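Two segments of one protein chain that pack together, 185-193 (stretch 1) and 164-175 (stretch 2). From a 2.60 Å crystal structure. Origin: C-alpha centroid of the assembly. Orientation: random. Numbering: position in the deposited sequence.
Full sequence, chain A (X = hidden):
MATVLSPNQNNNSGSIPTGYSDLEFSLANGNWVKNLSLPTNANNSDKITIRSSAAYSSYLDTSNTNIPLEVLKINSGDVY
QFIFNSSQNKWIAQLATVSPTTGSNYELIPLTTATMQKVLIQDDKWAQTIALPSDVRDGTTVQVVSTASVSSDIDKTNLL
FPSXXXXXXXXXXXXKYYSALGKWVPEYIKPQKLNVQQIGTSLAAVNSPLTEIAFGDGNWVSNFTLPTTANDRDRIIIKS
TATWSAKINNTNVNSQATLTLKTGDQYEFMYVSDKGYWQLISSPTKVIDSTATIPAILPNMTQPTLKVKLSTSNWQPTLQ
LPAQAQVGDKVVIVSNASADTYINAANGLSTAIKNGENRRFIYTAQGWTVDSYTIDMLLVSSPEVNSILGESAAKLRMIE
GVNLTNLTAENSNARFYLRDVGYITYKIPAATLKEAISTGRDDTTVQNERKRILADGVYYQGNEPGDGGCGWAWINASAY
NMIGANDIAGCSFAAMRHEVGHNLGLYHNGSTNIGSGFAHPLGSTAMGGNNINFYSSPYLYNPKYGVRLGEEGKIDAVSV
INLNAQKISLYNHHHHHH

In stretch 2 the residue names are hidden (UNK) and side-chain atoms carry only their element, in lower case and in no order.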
ATOM      1  N   VAL A 185       3.210 -13.025 -14.205  1.00 49.96           N
ATOM      2  CA  VAL A 185       2.416 -12.019 -13.503  1.00 48.71           C
ATOM      3  C   VAL A 185       2.670 -10.668 -14.156  1.00 48.44           C
ATOM      4  O   VAL A 185       3.833 -10.284 -14.325  1.00 49.12           O
ATOM      5  CB  VAL A 185       2.756 -11.969 -12.001  1.00 48.52           C
ATOM      6  CG1 VAL A 185       2.024 -10.824 -11.331  1.00 47.31           C
ATOM      7  CG2 VAL A 185       2.404 -13.291 -11.338  1.00 48.83           C
ATOM      8  N   PRO A 186       1.631  -9.927 -14.541  1.00 49.42           N
ATOM      9  CA  PRO A 186       1.848  -8.606 -15.147  1.00 49.45           C
ATOM     10  C   PRO A 186       2.402  -7.621 -14.128  1.00 48.99           C
ATOM     11  O   PRO A 186       1.853  -7.460 -13.036  1.00 48.30           O
ATOM     12  CB  PRO A 186       0.450  -8.193 -15.629  1.00 49.01           C
ATOM     13  CG  PRO A 186      -0.396  -9.429 -15.548  1.00 48.76           C
ATOM     14  CD  PRO A 186       0.207 -10.296 -14.494  1.00 48.87           C
ATOM     15  N   GLU A 187       3.501  -6.962 -14.494  1.00 51.86           N
ATOM     16  CA  GLU A 187       4.118  -5.947 -13.652  1.00 51.39           C
ATOM     17  C   GLU A 187       3.934  -4.533 -14.174  1.00 51.00           C
ATOM     18  O   GLU A 187       3.909  -3.594 -13.377  1.00 50.13           O
ATOM     19  CB  GLU A 187       5.619  -6.225 -13.486  1.00 52.22           C
ATOM     20  CG  GLU A 187       5.943  -7.477 -12.679  1.00 52.77           C
ATOM     21  CD  GLU A 187       5.589  -7.346 -11.205  1.00 52.28           C
ATOM     22  OE1 GLU A 187       5.643  -8.368 -10.489  1.00 52.58           O
ATOM     23  OE2 GLU A 187       5.256  -6.226 -10.759  1.00 51.63           O
ATOM     24  N   TYR A 188       3.807  -4.359 -15.487  1.00 50.38           N
ATOM     25  CA  TYR A 188       3.498  -3.058 -16.068  1.00 50.12           C
ATOM     26  C   TYR A 188       2.713  -3.268 -17.351  1.00 50.80           C
ATOM     27  O   TYR A 188       3.119  -4.059 -18.208  1.00 51.76           O
ATOM     28  CB  TYR A 188       4.769  -2.249 -16.347  1.00 50.45           C
ATOM     29  CG  TYR A 188       4.498  -0.943 -17.062  1.00 50.45           C
ATOM     30  CD1 TYR A 188       4.046   0.171 -16.366  1.00 49.38           C
ATOM     31  CD2 TYR A 188       4.688  -0.827 -18.433  1.00 51.50           C
ATOM     32  CE1 TYR A 188       3.792   1.365 -17.016  1.00 49.40           C
ATOM     33  CE2 TYR A 188       4.437   0.363 -19.091  1.00 51.54           C
ATOM     34  CZ  TYR A 188       3.990   1.455 -18.378  1.00 50.52           C
ATOM     35  OH  TYR A 188       3.739   2.641 -19.030  1.00 50.56           O
ATOM     36  N   ILE A 189       1.597  -2.557 -17.480  1.00 47.38           N
ATOM     37  CA  ILE A 189       0.747  -2.613 -18.662  1.00 48.02           C
ATOM     38  C   ILE A 189       0.647  -1.206 -19.230  1.00 47.89           C
ATOM     39  O   ILE A 189       0.148  -0.295 -18.558  1.00 46.74           O
ATOM     40  CB  ILE A 189      -0.646  -3.172 -18.340  1.00 47.47           C
ATOM     41  CG1 ILE A 189      -0.536  -4.555 -17.694  1.00 47.50           C
ATOM     42  CG2 ILE A 189      -1.501  -3.231 -19.598  1.00 48.13           C
ATOM     43  CD1 ILE A 189      -0.015  -5.626 -18.624  1.00 48.48           C
ATOM     44  N   LYS A 190       1.117  -1.028 -20.458  1.00 48.79           N
ATOM     45  CA  LYS A 190       0.992   0.263 -21.123  1.00 49.03           C
ATOM     46  C   LYS A 190      -0.475   0.520 -21.438  1.00 48.95           C
ATOM     47  O   LYS A 190      -1.086  -0.264 -22.177  1.00 49.88           O
ATOM     48  CB  LYS A 190       1.833   0.296 -22.395  1.00 50.38           C
ATOM     49  CG  LYS A 190       1.639   1.547 -23.235  1.00 50.97           C
ATOM     50  CD  LYS A 190       2.679   1.632 -24.340  1.00 52.21           C
ATOM     51  CE  LYS A 190       2.419   2.815 -25.257  1.00 53.08           C
ATOM     52  NZ  LYS A 190       3.288   2.778 -26.466  1.00 54.34           N
ATOM     53  N   PRO A 191      -1.076   1.582 -20.912  1.00 46.24           N
ATOM     54  CA  PRO A 191      -2.522   1.759 -21.062  1.00 46.01           C
ATOM     55  C   PRO A 191      -2.919   2.153 -22.474  1.00 47.58           C
ATOM     56  O   PRO A 191      -2.192   2.855 -23.182  1.00 48.46           O
ATOM     57  CB  PRO A 191      -2.840   2.882 -20.069  1.00 44.35           C
ATOM     58  CG  PRO A 191      -1.577   3.678 -20.015  1.00 44.53           C
ATOM     59  CD  PRO A 191      -0.462   2.671 -20.131  1.00 45.26           C
ATOM     60  N   GLN A 192      -4.093   1.681 -22.882  1.00 46.99           N
ATOM     61  CA  GLN A 192      -4.745   2.161 -24.092  1.00 48.52           C
ATOM     62  C   GLN A 192      -5.547   3.406 -23.738  1.00 47.73           C
ATOM     63  O   GLN A 192      -6.514   3.329 -22.972  1.00 46.41           O
ATOM     64  CB  GLN A 192      -5.656   1.093 -24.692  1.00 49.39           C
ATOM     65  CG  GLN A 192      -6.317   1.519 -25.994  1.00 51.20           C
ATOM     66  CD  GLN A 192      -7.408   0.566 -26.441  1.00 51.32           C
ATOM     67  OE1 GLN A 192      -7.560  -0.526 -25.892  1.00 50.17           O
ATOM     68  NE2 GLN A 192      -8.180   0.981 -27.438  1.00 52.56           N
ATOM     69  N   LYS A 193      -5.149   4.548 -24.289  1.00 47.07           N
ATOM     70  CA  LYS A 193      -5.728   5.831 -23.922  1.00 46.22           C
ATOM     71  C   LYS A 193      -6.833   6.195 -24.903  1.00 47.67           C
ATOM     72  O   LYS A 193      -6.628   6.161 -26.122  1.00 49.69           O
ATOM     73  CB  LYS A 193      -4.659   6.922 -23.887  1.00 46.30           C
ATOM     74  CG  LYS A 193      -3.647   6.739 -22.767  1.00 44.85           C
ATOM     75  CD  LYS A 193      -2.754   7.956 -22.608  1.00 44.83           C
ATOM     76  CE  LYS A 193      -1.757   7.756 -21.477  1.00 43.64           C
ATOM     77  NZ  LYS A 193      -0.808   8.896 -21.353  1.00 43.75           N
ATOM     78  N   UNK A 164      -7.221  -9.512 -21.557  1.00 43.50           N
ATOM     79  CA  UNK A 164      -7.248  -9.246 -22.996  1.00 44.32           C
ATOM     80  C   UNK A 164      -5.857  -8.826 -23.475  1.00 45.67           C
ATOM     81  O   UNK A 164      -5.626  -7.705 -23.933  1.00 46.42           O
ATOM     82  o   UNK A 164      -9.565  -8.549 -22.822  1.00 42.47           O
ATOM     83  c   UNK A 164      -8.289  -8.183 -23.317  1.00 43.86           C
ATOM     84  N   UNK A 165      -4.918  -9.768 -23.383  1.00 46.70           N
ATOM     85  CA  UNK A 165      -3.527  -9.515 -23.765  1.00 47.78           C
ATOM     86  C   UNK A 165      -3.383  -9.607 -25.285  1.00 48.72           C
ATOM     87  O   UNK A 165      -2.742 -10.504 -25.839  1.00 49.40           O
ATOM     88  c   UNK A 165      -1.752  -9.132 -21.119  1.00 47.64           C
ATOM     89  c   UNK A 165      -3.005 -11.107 -20.664  1.00 46.57           C
ATOM     90  c   UNK A 165      -1.623  -8.897 -19.764  1.00 47.15           C
ATOM     91  c   UNK A 165      -2.449 -10.234 -21.585  1.00 47.25           C
ATOM     92  c   UNK A 165      -2.874 -10.881 -19.307  1.00 46.05           C
ATOM     93  c   UNK A 165      -2.588 -10.485 -23.060  1.00 47.91           C
ATOM     94  c   UNK A 165      -2.183  -9.774 -18.856  1.00 46.37           C
ATOM     95  N   UNK A 166      -3.998  -8.646 -25.966  1.00 51.00           N
ATOM     96  CA  UNK A 166      -3.853  -8.523 -27.407  1.00 52.22           C
ATOM     97  C   UNK A 166      -2.741  -7.533 -27.731  1.00 53.45           C
ATOM     98  O   UNK A 166      -2.508  -6.569 -26.997  1.00 53.50           O
ATOM     99  o   UNK A 166      -5.679  -6.929 -27.358  1.00 51.91           O
ATOM    100  c   UNK A 166      -6.193  -9.191 -28.012  1.00 51.24           C
ATOM    101  c   UNK A 166      -5.163  -8.070 -28.056  1.00 52.19           C
ATOM    102  N   UNK A 167      -2.058  -7.778 -28.845  1.00 54.85           N
ATOM    103  CA  UNK A 167      -0.868  -7.021 -29.222  1.00 55.94           C
ATOM    104  C   UNK A 167      -1.101  -6.363 -30.574  1.00 57.12           C
ATOM    105  O   UNK A 167      -1.131  -7.046 -31.604  1.00 57.63           O
ATOM    106  c   UNK A 167       0.816  -8.523 -27.933  1.00 55.29           C
ATOM    107  c   UNK A 167       0.359  -7.932 -29.266  1.00 56.13           C
ATOM    108  c   UNK A 167       1.581  -9.815 -28.154  1.00 55.42           C
ATOM    109  c   UNK A 167       1.669  -7.516 -27.179  1.00 55.43           C
ATOM    110  N   UNK A 168      -1.260  -5.045 -30.572  1.00 56.90           N
ATOM    111  CA  UNK A 168      -1.295  -4.244 -31.785  1.00 58.25           C
ATOM    112  C   UNK A 168      -0.070  -3.331 -31.815  1.00 58.99           C
ATOM    113  O   UNK A 168       0.763  -3.337 -30.901  1.00 58.53           O
ATOM    114  c   UNK A 168      -4.023  -0.240 -30.245  1.00 59.37           C
ATOM    115  c   UNK A 168      -2.663  -2.243 -30.941  1.00 58.70           C
ATOM    116  c   UNK A 168      -2.595  -3.441 -31.874  1.00 58.52           C
ATOM    117  n   UNK A 168      -4.376  -0.653 -28.863  1.00 58.18           N
ATOM    118  c   UNK A 168      -3.920  -1.422 -31.197  1.00 59.45           C
ATOM    119  N   UNK A 169       0.045  -2.550 -32.889  1.00 60.16           N
ATOM    120  CA  UNK A 169       1.132  -1.586 -33.014  1.00 60.92           C
ATOM    121  C   UNK A 169       1.117  -0.599 -31.853  1.00 60.35           C
ATOM    122  O   UNK A 169       0.188   0.205 -31.722  1.00 60.27           O
ATOM    123  o   UNK A 169       3.293  -0.107 -33.988  1.00 62.32           O
ATOM    124  n   UNK A 169       2.074   1.022 -35.500  1.00 63.74           N
ATOM    125  c   UNK A 169       1.041  -0.841 -34.349  1.00 62.12           C
ATOM    126  c   UNK A 169       2.237   0.060 -34.598  1.00 62.76           C
ATOM    127  N   UNK A 170       2.144  -0.654 -31.006  1.00 57.88           N
ATOM    128  CA  UNK A 170       2.256   0.208 -29.846  1.00 56.99           C
ATOM    129  C   UNK A 170       1.977  -0.469 -28.521  1.00 55.75           C
ATOM    130  O   UNK A 170       2.201   0.151 -27.473  1.00 54.89           O
ATOM    131  N   UNK A 171       1.495  -1.708 -28.527  1.00 56.61           N
ATOM    132  CA  UNK A 171       1.228  -2.417 -27.285  1.00 55.47           C
ATOM    133  C   UNK A 171       2.532  -2.763 -26.574  1.00 55.27           C
ATOM    134  O   UNK A 171       3.564  -3.014 -27.204  1.00 55.96           O
ATOM    135  o   UNK A 171      -0.845  -3.379 -28.106  1.00 55.22           O
ATOM    136  c   UNK A 171       0.423  -3.688 -27.555  1.00 55.18           C
ATOM    137  N   UNK A 172       2.478  -2.776 -25.243  1.00 55.10           N
ATOM    138  CA  UNK A 172       3.659  -3.057 -24.434  1.00 54.79           C
ATOM    139  C   UNK A 172       3.218  -3.668 -23.114  1.00 53.67           C
ATOM    140  O   UNK A 172       2.537  -3.008 -22.323  1.00 52.76           O
ATOM    141  c   UNK A 172       4.477  -1.785 -24.198  1.00 54.88           C
ATOM    142  o   UNK A 172       7.641  -0.784 -22.621  1.00 54.87           O
ATOM    143  c   UNK A 172       6.635  -0.781 -23.362  1.00 55.03           C
ATOM    144  c   UNK A 172       5.713  -1.985 -23.337  1.00 54.72           C
ATOM    145  o   UNK A 172       6.354   0.169 -24.123  1.00 55.53           O
ATOM    146  N   UNK A 173       3.604  -4.922 -22.879  1.00 52.81           N
ATOM    147  CA  UNK A 173       3.287  -5.634 -21.647  1.00 51.89           C
ATOM    148  C   UNK A 173       4.570  -6.161 -21.026  1.00 51.85           C
ATOM    149  O   UNK A 173       5.409  -6.740 -21.725  1.00 52.57           O
ATOM    150  c   UNK A 173      -0.838  -4.937 -22.920  1.00 51.22           C
ATOM    151  c   UNK A 173       2.319  -6.795 -21.904  1.00 51.62           C
ATOM    152  c   UNK A 173       0.583  -7.169 -23.697  1.00 51.87           C
ATOM    153  c   UNK A 173      -0.574  -6.824 -24.368  1.00 51.79           C
ATOM    154  c   UNK A 173      -1.280  -5.707 -23.975  1.00 51.55           C
ATOM    155  c   UNK A 173       0.322  -5.290 -22.256  1.00 51.24           C
ATOM    156  o   UNK A 173      -2.433  -5.361 -24.641  1.00 51.53           O
ATOM    157  c   UNK A 173       1.052  -6.409 -22.633  1.00 51.60           C
ATOM    158  N   UNK A 174       4.721  -5.962 -19.720  1.00 53.36           N
ATOM    159  CA  UNK A 174       5.845  -6.491 -18.960  1.00 53.30           C
ATOM    160  C   UNK A 174       5.344  -7.570 -18.009  1.00 52.72           C
ATOM    161  O   UNK A 174       4.407  -7.336 -17.237  1.00 51.99           O
ATOM    162  n   UNK A 174       7.764  -2.742 -20.472  1.00 54.51           N
ATOM    163  c   UNK A 174       8.976  -3.217 -20.047  1.00 54.65           C
ATOM    164  c   UNK A 174       7.301  -4.403 -19.032  1.00 53.62           C
ATOM    165  c   UNK A 174      10.267  -2.814 -20.383  1.00 55.30           C
ATOM    166  c   UNK A 174       6.764  -3.458 -19.857  1.00 53.85           C
ATOM    167  c   UNK A 174      11.309  -3.478 -19.795  1.00 55.56           C
ATOM    168  c   UNK A 174       8.724  -4.263 -19.136  1.00 54.17           C
ATOM    169  c   UNK A 174       6.555  -5.384 -18.176  1.00 52.99           C
ATOM    170  c   UNK A 174       9.810  -4.922 -18.550  1.00 54.39           C
ATOM    171  c   UNK A 174      11.092  -4.521 -18.886  1.00 55.15           C
ATOM    172  N   UNK A 175       5.970  -8.743 -18.062  1.00 51.01           N
ATOM    173  CA  UNK A 175       5.615  -9.869 -17.212  1.00 50.85           C
ATOM    174  C   UNK A 175       6.827 -10.317 -16.407  1.00 51.64           C
ATOM    175  O   UNK A 175       7.965 -10.238 -16.876  1.00 52.68           O
ATOM    176  c   UNK A 175       2.632 -10.126 -20.743  1.00 50.53           C
ATOM    177  c   UNK A 175       3.815 -10.367 -20.072  1.00 51.07           C
ATOM    178  c   UNK A 175       5.094 -11.059 -18.030  1.00 51.32           C
ATOM    179  c   UNK A 175       1.427 -10.310 -20.098  1.00 49.55           C
ATOM    180  c   UNK A 175       1.404 -10.734 -18.785  1.00 49.05           C
ATOM    181  c   UNK A 175       3.807 -10.789 -18.753  1.00 50.61           C
ATOM    182  c   UNK A 175       2.590 -10.976 -18.119  1.00 49.59           C
TER
HETATM  183  O   HOH W   1       0.083  -1.785 -24.181  1.00 50.88           O

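Position 164 carries one carbon followed by one oxygen and lies out of reach of stretch 1: Ser 164. At position 165 one carbon leads to a ring of six carbons, its edge near Pro 186 and Ile 189: this is Phe 165, whose CZ lies 3.8 Å from Pro 186 CG and whose CE1 lies 3.8 Å from Ile 189 CD1. Position 166 has one carbon bearing an oxygen and a carbon, without contact to stretch 1, hence Thr 166. At position 167 four carbons, forked at the second, lie out of reach of stretch 1; this is Leu 167.

Position 168 shows four carbons in a row ending in nitrogen; its CA-to-CB bond points toward stretch 1 and the nitrogen approaches Gln 192. It is Lys 168, with NZ 4.1 Å from Gln 192 CD. At 169, two carbons, the second carrying one oxygen and one nitrogen, touch nothing on stretch 1 and fit Asn 169. Position 170 has no side-chain atoms, and its backbone angles would jam a CB against the preceding carbonyl oxygen: Gly 170. Its O accepts a hydrogen bond from Lys 190 NZ (3.0 Å). Position 171 has one carbon then one oxygen, its CA-to-CB bond directed away from stretch 1; it is Ser 171.

Position 172 has three carbons, the third carrying two oxygens, and its CB lies 3.8 Å from Lys 190 CB; this carboxylate belongs to Glu 172. At 173 one carbon leads to a six-carbon ring bearing one oxygen and meeting Ile 189, marking Tyr 173, with CD1 3.7 Å from Ile 189 CD1; its OH donates to Thr 166 O (2.6 Å). At position 174 one carbon leads to fused five- and six-membered rings of eight carbons and one nitrogen, beside the Tyr 188 ring: this is Trp 174, whose CD1 is 3.6 Å from Tyr 188 CD2 and whose NE1 donates to Glu 172 OE2 (2.9 Å). Position 175, one carbon and a plain six-carbon ring against Pro 186, is Phe 175, with CE1 3.9 Å from Pro 186 CG.

The contact is an antiparallel strand pairing. Glu 187 N donates to Trp 174 O (2.9 Å), Trp 174 N to Tyr 188 O (2.9 Å) and Lys 190 N to Glu 172 O (3.1 Å), while a bulge between Pro 186 and Tyr 188 shifts the register by one. Pro 186, Ile 189, Tyr 173 and Phe 175 share one face, joined by the Phe 165 ring; Tyr 188 and Trp 174 pair on the other. Water 1 bridges Glu 172 N and Lys 190 O, at 2.8 Å from each.

Stretch 2, residues 164-175: SFTLKNGSEYWF
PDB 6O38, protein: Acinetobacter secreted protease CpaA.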